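[PSI+] inducibility protein 3 (Saccharomyces cerevisiae, PDB 1ZX6) promotes, when overproduced, de novo formation of the [PSI+] prion of SUP35 and interacts with LAS17, RSP5 and SUP35, this piece being its SH3 domain. Local coordinates at residues E3-Q15 against L21-L33. Numbering follows the deposited sequence.
Sequences EYVEALYQFDPQQ and LKPGDKVQLLEKL
Strand 4-7 runs antiparallel to strand 26-32, and Val5 and Val27 form a hydrogen-bonded pair, with Val27 N to Val5 O at 2.9 Å and Val5 N to Val27 O at 3.0 Å. Ala7 continues the pairing: its N binds Asp25 O, and its O takes Gly24 N at 2.8 Å. Gly24 and Asp25 belong to a type II turn, Lys22 to Asp25, that meets Ala7. Gly24 has a positive phi of 103°, which suits glycine. Asp25 OD2 braces the turn by accepting Lys22 N at 2.8 Å, from above its carboxylate plane. Further along, Phe11 and Leu21 make a single bridge through both backbone N-H groups.

On the Tyr4 and Glu6 face, Gln28 CA sits over the Tyr4 ring, 3.9 Å from its centroid, a CH-pi contact. The Gln28 chain is extended, with CG anti to the backbone N (chi1 -178°), and runs across the ring. Its amide lies nearly parallel to the ring, 8° apart. A water joins Lys26 NZ to Gly24 O and, weakly, to Glu6 OE2. On the other face, Val5 CG2 meets Val27 CB at 3.9 Å. Leu21 CB packs between Ala7 CB and Phe11 CB, 4.0 Å from each.

Residues 8-15 and 21-25 are arms of the SH3 RT loop, which joins the two strands; the Phe11-Leu21 bridge ties them together. Strand 54-56 flanks strand 4-7, and strand 37-42 flanks strand 26-32. Val54 and Phe49 close over Leu21 in the core.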
loop_
_atom_site.group_PDB
_atom_site.type_symbol
_atom_site.label_atom_id
_atom_site.label_comp_id
_atom_site.label_asym_id
_atom_site.label_seq_id
_atom_site.Cartn_x
_atom_site.Cartn_y
_atom_site.Cartn_z
ATOM N N GLU A 3 8.436 -8.900 2.925
ATOM C CA GLU A 3 7.791 -7.961 3.899
ATOM C C GLU A 3 6.359 -7.649 3.512
ATOM O O GLU A 3 6.108 -7.300 2.350
ATOM C CB GLU A 3 8.502 -6.621 3.927
ATOM C CG GLU A 3 9.952 -6.639 4.333
ATOM C CD GLU A 3 10.424 -5.256 4.770
ATOM O OE1 GLU A 3 9.564 -4.406 5.119
ATOM O OE2 GLU A 3 11.658 -5.022 4.765
ATOM N N TYR A 4 5.460 -7.728 4.496
ATOM C CA TYR A 4 4.043 -7.383 4.304
ATOM C C TYR A 4 3.613 -6.348 5.325
ATOM O O TYR A 4 4.072 -6.351 6.461
ATOM C CB TYR A 4 3.135 -8.612 4.443
ATOM C CG TYR A 4 3.107 -9.499 3.210
ATOM C CD1 TYR A 4 4.181 -10.292 2.908
ATOM C CD2 TYR A 4 1.988 -9.556 2.385
ATOM C CE1 TYR A 4 4.181 -11.116 1.795
ATOM C CE2 TYR A 4 1.975 -10.379 1.269
ATOM C CZ TYR A 4 3.072 -11.148 0.987
ATOM O OH TYR A 4 3.072 -11.969 -0.129
ATOM N N VAL A 5 2.724 -5.464 4.896
ATOM C CA VAL A 5 2.187 -4.398 5.722
ATOM C C VAL A 5 0.663 -4.512 5.712
ATOM O O VAL A 5 0.091 -5.144 4.822
ATOM C CB VAL A 5 2.663 -2.988 5.213
ATOM C CG1 VAL A 5 4.216 -2.873 5.333
ATOM C CG2 VAL A 5 2.232 -2.707 3.797
ATOM N N GLU A 6 0.019 -3.873 6.673
ATOM C CA GLU A 6 -1.455 -3.916 6.756
ATOM C C GLU A 6 -1.999 -2.490 6.702
ATOM O O GLU A 6 -1.567 -1.630 7.473
ATOM C CB GLU A 6 -1.917 -4.608 8.046
ATOM C CG GLU A 6 -3.443 -4.681 8.169
ATOM C CD GLU A 6 -3.932 -5.366 9.454
ATOM O OE1 GLU A 6 -3.107 -5.797 10.284
ATOM O OE2 GLU A 6 -5.159 -5.485 9.610
ATOM N N ALA A 7 -2.996 -2.265 5.840
ATOM C CA ALA A 7 -3.671 -0.953 5.741
ATOM C C ALA A 7 -4.560 -0.683 6.942
ATOM O O ALA A 7 -5.320 -1.567 7.403
ATOM C CB ALA A 7 -4.502 -0.864 4.447
ATOM N N LEU A 8 -4.421 0.526 7.487
ATOM C CA LEU A 8 -5.163 0.963 8.670
ATOM C C LEU A 8 -6.275 1.916 8.296
ATOM O O LEU A 8 -7.209 2.112 9.074
ATOM C CB LEU A 8 -4.243 1.687 9.642
ATOM C CG LEU A 8 -3.371 0.904 10.605
ATOM C CD1 LEU A 8 -2.439 1.865 11.337
ATOM C CD2 LEU A 8 -4.217 0.126 11.587
ATOM N N TYR A 9 -6.135 2.530 7.126
ATOM C CA TYR A 9 -7.045 3.582 6.648
ATOM C C TYR A 9 -7.317 3.358 5.148
ATOM O O TYR A 9 -6.497 2.751 4.436
ATOM C CB TYR A 9 -6.416 4.971 6.829
ATOM C CG TYR A 9 -5.808 5.228 8.185
ATOM C CD1 TYR A 9 -6.568 5.692 9.240
ATOM C CD2 TYR A 9 -4.442 5.043 8.389
ATOM C CE1 TYR A 9 -6.003 5.924 10.486
ATOM C CE2 TYR A 9 -3.870 5.262 9.633
ATOM C CZ TYR A 9 -4.653 5.694 10.683
ATOM O OH TYR A 9 -4.104 5.921 11.948
ATOM N N GLN A 10 -8.470 3.836 4.698
ATOM C CA GLN A 10 -8.917 3.689 3.295
ATOM C C GLN A 10 -8.197 4.718 2.425
ATOM O O GLN A 10 -8.290 5.912 2.665
ATOM C CB GLN A 10 -10.440 3.836 3.155
ATOM C CG GLN A 10 -10.920 3.625 1.714
ATOM C CD GLN A 10 -12.414 3.355 1.609
ATOM O OE1 GLN A 10 -12.992 2.669 2.452
ATOM N NE2 GLN A 10 -13.029 3.862 0.557
ATOM N N PHE A 11 -7.383 4.234 1.481
ATOM C CA PHE A 11 -6.770 5.080 0.477
ATOM C C PHE A 11 -7.562 4.927 -0.828
ATOM O O PHE A 11 -7.565 3.861 -1.429
ATOM C CB PHE A 11 -5.295 4.691 0.294
ATOM C CG PHE A 11 -4.642 5.392 -0.826
ATOM C CD1 PHE A 11 -4.600 6.772 -0.867
ATOM C CD2 PHE A 11 -4.026 4.671 -1.848
ATOM C CE1 PHE A 11 -4.028 7.436 -1.920
ATOM C CE2 PHE A 11 -3.422 5.326 -2.904
ATOM C CZ PHE A 11 -3.406 6.695 -2.949
ATOM N N ASP A 12 -8.279 5.971 -1.233
ATOM C CA ASP A 12 -9.010 5.949 -2.512
ATOM C C ASP A 12 -8.097 6.390 -3.661
ATOM O O ASP A 12 -7.629 7.506 -3.680
ATOM C CB ASP A 12 -10.272 6.818 -2.407
ATOM C CG ASP A 12 -11.184 6.347 -1.311
ATOM O OD1 ASP A 12 -11.582 5.173 -1.339
ATOM O OD2 ASP A 12 -11.497 7.134 -0.391
ATOM N N PRO A 13 -7.833 5.495 -4.623
ATOM C CA PRO A 13 -6.938 5.842 -5.725
ATOM C C PRO A 13 -7.528 6.872 -6.683
ATOM O O PRO A 13 -8.746 6.869 -6.950
ATOM C CB PRO A 13 -6.713 4.501 -6.428
ATOM C CG PRO A 13 -7.931 3.722 -6.146
ATOM C CD PRO A 13 -8.341 4.115 -4.748
ATOM N N GLN A 14 -6.674 7.758 -7.185
ATOM C CA GLN A 14 -7.115 8.834 -8.068
ATOM C C GLN A 14 -6.318 8.915 -9.369
ATOM O O GLN A 14 -6.770 9.528 -10.332
ATOM C CB GLN A 14 -7.085 10.181 -7.332
ATOM C CG GLN A 14 -7.960 10.246 -6.066
ATOM C CD GLN A 14 -9.463 10.162 -6.350
ATOM O OE1 GLN A 14 -9.903 10.218 -7.505
ATOM N NE2 GLN A 14 -10.260 10.022 -5.284
ATOM N N GLN A 15 -5.157 8.275 -9.403
ATOM C CA GLN A 15 -4.300 8.329 -10.546
ATOM C C GLN A 15 -3.945 6.915 -10.949
ATOM O O GLN A 15 -3.749 6.053 -10.095
ATOM C CB GLN A 15 -3.031 9.087 -10.163
ATOM C CG GLN A 15 -2.103 9.348 -11.327
ATOM C CD GLN A 15 -0.922 10.224 -10.956
ATOM O OE1 GLN A 15 -0.706 10.552 -9.788
ATOM N NE2 GLN A 15 -0.151 10.615 -11.964
ATOM N N LEU A 21 -6.464 0.998 -1.248
ATOM C CA LEU A 21 -6.348 0.232 -0.009
ATOM C C LEU A 21 -7.638 0.341 0.826
ATOM O O LEU A 21 -8.229 1.410 0.919
ATOM C CB LEU A 21 -5.161 0.730 0.840
ATOM C CG LEU A 21 -3.735 0.768 0.298
ATOM C CD1 LEU A 21 -2.833 1.484 1.316
ATOM C CD2 LEU A 21 -3.212 -0.624 -0.012
ATOM N N LYS A 22 -8.059 -0.754 1.431
ATOM C CA LYS A 22 -9.181 -0.699 2.392
ATOM C C LYS A 22 -8.575 -1.160 3.710
ATOM O O LYS A 22 -7.680 -1.978 3.717
ATOM C CB LYS A 22 -10.354 -1.578 1.968
ATOM C CG LYS A 22 -11.026 -1.085 0.672
ATOM C CD LYS A 22 -12.511 -1.382 0.595
ATOM C CE LYS A 22 -13.348 -0.357 1.343
ATOM N NZ LYS A 22 -14.812 -0.517 1.073
ATOM N N PRO A 23 -9.060 -0.649 4.829
ATOM C CA PRO A 23 -8.481 -1.114 6.088
ATOM C C PRO A 23 -8.547 -2.629 6.263
ATOM O O PRO A 23 -9.599 -3.233 5.993
ATOM C CB PRO A 23 -9.360 -0.422 7.140
ATOM C CG PRO A 23 -9.931 0.763 6.438
ATOM C CD PRO A 23 -10.152 0.319 5.037
ATOM N N GLY A 24 -7.431 -3.226 6.675
ATOM C CA GLY A 24 -7.321 -4.659 6.857
ATOM C C GLY A 24 -6.569 -5.335 5.723
ATOM O O GLY A 24 -6.139 -6.471 5.878
ATOM N N ASP A 25 -6.447 -4.657 4.576
ATOM C CA ASP A 25 -5.778 -5.225 3.396
ATOM C C ASP A 25 -4.305 -5.438 3.743
ATOM O O ASP A 25 -3.664 -4.512 4.218
ATOM C CB ASP A 25 -5.786 -4.258 2.195
ATOM C CG ASP A 25 -7.108 -4.229 1.436
ATOM O OD1 ASP A 25 -7.967 -5.104 1.667
ATOM O OD2 ASP A 25 -7.241 -3.323 0.554
ATOM N N LYS A 26 -3.783 -6.645 3.483
ATOM C CA LYS A 26 -2.348 -6.942 3.631
ATOM C C LYS A 26 -1.676 -6.866 2.265
ATOM O O LYS A 26 -2.140 -7.452 1.297
ATOM C CB LYS A 26 -2.152 -8.300 4.315
ATOM C CG LYS A 26 -2.722 -8.306 5.764
ATOM C CD LYS A 26 -2.747 -9.662 6.444
ATOM C CE LYS A 26 -3.743 -10.597 5.825
ATOM N NZ LYS A 26 -5.163 -10.118 5.840
ATOM N N VAL A 27 -0.566 -6.137 2.224
ATOM C CA VAL A 27 0.076 -5.693 1.005
ATOM C C VAL A 27 1.499 -6.210 1.023
ATOM O O VAL A 27 2.200 -6.069 2.027
ATOM C CB VAL A 27 0.095 -4.175 0.944
ATOM C CG1 VAL A 27 0.687 -3.667 -0.346
ATOM C CG2 VAL A 27 -1.313 -3.632 1.149
ATOM N N GLN A 28 1.918 -6.825 -0.072
ATOM C CA GLN A 28 3.307 -7.229 -0.219
ATOM C C GLN A 28 4.112 -5.969 -0.517
ATOM O O GLN A 28 3.857 -5.308 -1.500
ATOM C CB GLN A 28 3.467 -8.234 -1.354
ATOM C CG GLN A 28 4.888 -8.712 -1.510
ATOM C CD GLN A 28 5.056 -9.817 -2.550
ATOM O OE1 GLN A 28 4.146 -10.123 -3.325
ATOM N NE2 GLN A 28 6.223 -10.449 -2.533
ATOM N N LEU A 29 5.089 -5.635 0.330
ATOM C CA LEU A 29 5.875 -4.431 0.125
ATOM C C LEU A 29 6.999 -4.728 -0.847
ATOM O O LEU A 29 7.880 -5.551 -0.541
ATOM C CB LEU A 29 6.413 -3.928 1.480
ATOM C CG LEU A 29 7.275 -2.678 1.531
ATOM C CD1 LEU A 29 6.708 -1.523 0.735
ATOM C CD2 LEU A 29 7.506 -2.281 3.013
ATOM N N LEU A 30 6.970 -4.101 -2.023
ATOM C CA LEU A 30 7.969 -4.351 -3.062
ATOM C C LEU A 30 9.164 -3.392 -2.969
ATOM O O LEU A 30 10.337 -3.805 -3.142
ATOM C CB LEU A 30 7.342 -4.223 -4.445
ATOM C CG LEU A 30 6.197 -5.217 -4.718
ATOM C CD1 LEU A 30 5.359 -4.797 -5.918
ATOM C CD2 LEU A 30 6.767 -6.603 -4.963
ATOM N N GLU A 31 8.892 -2.117 -2.717
ATOM C CA GLU A 31 9.963 -1.105 -2.607
ATOM C C GLU A 31 9.513 0.068 -1.740
ATOM O O GLU A 31 8.357 0.526 -1.823
ATOM C CB GLU A 31 10.307 -0.571 -3.985
ATOM C CG GLU A 31 11.583 0.274 -4.042
ATOM C CD GLU A 31 11.972 0.667 -5.466
ATOM O OE1 GLU A 31 11.321 0.203 -6.434
ATOM O OE2 GLU A 31 12.898 1.473 -5.612
ATOM N N LYS A 32 10.404 0.562 -0.882
ATOM C CA LYS A 32 10.120 1.799 -0.194
ATOM C C LYS A 32 10.673 2.926 -1.055
ATOM O O LYS A 32 11.879 3.163 -1.055
ATOM C CB LYS A 32 10.714 1.802 1.215
ATOM C CG LYS A 32 10.150 0.701 2.103
ATOM C CD LYS A 32 10.703 0.810 3.510
ATOM C CE LYS A 32 9.974 -0.076 4.499
ATOM N NZ LYS A 32 10.289 0.296 5.931
ATOM N N LEU A 33 9.811 3.596 -1.801
ATOM C CA LEU A 33 10.272 4.634 -2.766
ATOM C C LEU A 33 10.868 5.873 -2.059
ATOM O O LEU A 33 11.830 6.463 -2.531
ATOM C CB LEU A 33 9.111 5.030 -3.698
ATOM C CG LEU A 33 8.509 3.883 -4.506
ATOM C CD1 LEU A 33 7.285 4.341 -5.280
ATOM C CD2 LEU A 33 9.553 3.287 -5.427
HETATM O O HOH W 1 7.932 -10.661 0.392
HETATM O O HOH W 2 -6.133 -8.295 7.963
#